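Local coordinates for protein Avidin/streptavidin (Shewanella denitrificans, PDB 3SZH) that probably binds the vitamin biotin with high affinity, as a two-subunit member of the avidin and streptavidin family of beta-barrels, at residues 98-101 / 102-106. Sequence-based numbering, arbitrary orientation.
Sequences QLVV and NGSSS
Val101 ends a barrel strand with its carbonyl turned to Ser104, and that one oxygen takes two hydrogen bonds from the same residue. The backbone bond, Ser104 N to Val101 O at 3.2 Å, closes a type II beta turn and is well bent, with 140° at the hydrogen. The shorter one comes from the hydroxyl: Ser104 OG lies 2.7 Å from Val101 O. Both donors tilt out of the carbonyl plane, the hydroxyl less than the amide. With chi1 at -66°, OG stands anti to the carbonyl carbon and next to Ser104 N, which brings both donors to the same acceptor.

While its hydrogen points to Val101 O, Ser104 OG accepts a hydrogen bond from a water 2.7 Å away. That water in turn accepts from Val101 N at 2.9 Å, so the serine, directly and through the water, serves both polar backbone atoms of Val101. A small side chain able to donate and accept at once suits this place.

Gly103 occupies the third position of the turn with a positive phi, where a side chain would press against the carbonyl oxygen of Asn102. Its N lies near Val101 O but at a poor angle, and instead bonds Thr59 OG1 of the second subunit. Asn102 suits its place because its side-chain amide carries both an acceptor and a donor: OD1 accepts from Thr59 N of the second subunit, while ND2 donates to Asn75 OD1 on strand 73-85.

The chemistry thus divides the work: Ser104 and the water fix the start of the hairpin connection between strands 92-101 and 111-119, while Asn102 bonds in both directions, to its own barrel and to the second subunit, which Gly103 N also reaches.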
ATOM      1  N   GLN B  98      -4.450   6.843  -1.467  1.00 10.18           N
ATOM      2  CA  GLN B  98      -3.515   7.747  -2.136  1.00 10.63           C
ATOM      3  C   GLN B  98      -3.254   7.184  -3.520  1.00  9.94           C
ATOM      4  O   GLN B  98      -3.020   5.973  -3.683  1.00 10.70           O
ATOM      5  CB  GLN B  98      -2.211   7.848  -1.352  1.00 11.55           C
ATOM      6  CG  GLN B  98      -2.388   8.329   0.105  1.00 13.66           C
ATOM      7  CD  GLN B  98      -1.064   8.541   0.802  1.00 14.40           C
ATOM      8  OE1 GLN B  98      -0.157   7.698   0.758  1.00 18.17           O
ATOM      9  NE2 GLN B  98      -0.934   9.672   1.439  1.00 19.33           N
ATOM     10  N   LEU B  99      -3.238   8.071  -4.512  1.00 11.12           N
ATOM     11  CA  LEU B  99      -2.983   7.742  -5.910  0.50 11.09           C
ATOM     12  C   LEU B  99      -1.741   8.492  -6.372  1.00 10.45           C
ATOM     13  O   LEU B  99      -1.717   9.725  -6.327  1.00 11.48           O
ATOM     14  CB  LEU B  99      -4.198   8.167  -6.746  0.50 12.34           C
ATOM     15  CG  LEU B  99      -4.221   8.101  -8.287  0.50 13.78           C
ATOM     16  CD1 LEU B  99      -3.441   9.205  -8.986  0.50 17.28           C
ATOM     17  CD2 LEU B  99      -3.781   6.749  -8.793  0.50 14.03           C
ATOM     18  N   VAL B 100      -0.719   7.763  -6.800  1.00 10.50           N
ATOM     19  CA  VAL B 100       0.487   8.363  -7.335  1.00 10.81           C
ATOM     20  C   VAL B 100       0.622   8.041  -8.822  1.00 10.48           C
ATOM     21  O   VAL B 100       0.490   6.893  -9.248  1.00 10.51           O
ATOM     22  CB  VAL B 100       1.768   8.007  -6.511  1.00 11.39           C
ATOM     23  CG1 VAL B 100       2.045   6.498  -6.464  1.00 11.59           C
ATOM     24  CG2 VAL B 100       2.997   8.774  -7.024  1.00 12.28           C
ATOM     25  N   VAL B 101       0.882   9.096  -9.588  1.00 11.58           N
ATOM     26  CA  VAL B 101       1.021   9.004 -11.029  1.00 12.25           C
ATOM     27  C   VAL B 101       2.483   8.935 -11.451  1.00 12.38           C
ATOM     28  O   VAL B 101       3.332   9.693 -10.955  1.00 12.07           O
ATOM     29  CB  VAL B 101       0.314  10.222 -11.725  1.00 13.29           C
ATOM     30  CG1 VAL B 101       0.340  10.096 -13.257  1.00 14.44           C
ATOM     31  CG2 VAL B 101      -1.115  10.385 -11.219  1.00 15.03           C
ATOM     32  N   ASN B 102       2.773   8.012 -12.355  1.00 11.64           N
ATOM     33  CA  ASN B 102       4.091   7.900 -12.984  1.00 11.88           C
ATOM     34  C   ASN B 102       4.509   9.265 -13.534  1.00 12.45           C
ATOM     35  O   ASN B 102       3.692   9.950 -14.152  1.00 13.48           O
ATOM     36  CB  ASN B 102       4.012   6.825 -14.071  1.00 12.49           C
ATOM     37  CG  ASN B 102       5.315   6.589 -14.792  1.00 12.13           C
ATOM     38  OD1 ASN B 102       6.399   6.939 -14.312  1.00 12.28           O
ATOM     39  ND2 ASN B 102       5.216   5.952 -15.960  1.00 14.55           N
ATOM     40  N   GLY B 103       5.751   9.686 -13.265  1.00 12.19           N
ATOM     41  CA  GLY B 103       6.265  10.960 -13.766  1.00 13.14           C
ATOM     42  C   GLY B 103       5.999  12.141 -12.863  1.00 13.55           C
ATOM     43  O   GLY B 103       6.329  13.269 -13.252  1.00 14.64           O
ATOM     44  N   SER B 104       5.450  11.914 -11.667  1.00 13.16           N
ATOM     45  CA  SER B 104       5.200  13.020 -10.746  1.00 14.39           C
ATOM     46  C   SER B 104       6.498  13.683 -10.292  1.00 15.32           C
ATOM     47  O   SER B 104       7.560  13.065 -10.287  1.00 16.58           O
ATOM     48  CB  SER B 104       4.417  12.551  -9.525  1.00 14.22           C
ATOM     49  OG  SER B 104       3.104  12.140  -9.887  1.00 14.59           O
ATOM     50  N   SER B 105       6.394  14.952  -9.912  1.00 16.11           N
ATOM     51  CA  SER B 105       7.565  15.704  -9.440  1.00 17.52           C
ATOM     52  C   SER B 105       7.360  16.354  -8.084  1.00 17.89           C
ATOM     53  O   SER B 105       8.328  16.819  -7.483  1.00 18.66           O
ATOM     54  CB  SER B 105       7.997  16.767 -10.457  1.00 18.50           C
ATOM     55  OG  SER B 105       6.900  17.583 -10.778  1.00 19.84           O
ATOM     56  N   SER B 106       6.117  16.368  -7.601  1.00 17.37           N
ATOM     57  CA  SER B 106       5.768  17.013  -6.338  1.00 18.05           C
ATOM     58  C   SER B 106       4.787  16.167  -5.518  1.00 17.56           C
ATOM     59  O   SER B 106       3.862  15.591  -6.079  1.00 16.19           O
ATOM     60  CB  SER B 106       5.157  18.393  -6.602  1.00 18.75           C
ATOM     61  OG  SER B 106       4.674  18.962  -5.403  1.00 21.98           O
TER
HETATM   62  O   HOH W   1       0.974  11.651  -8.284  1.00 14.98           O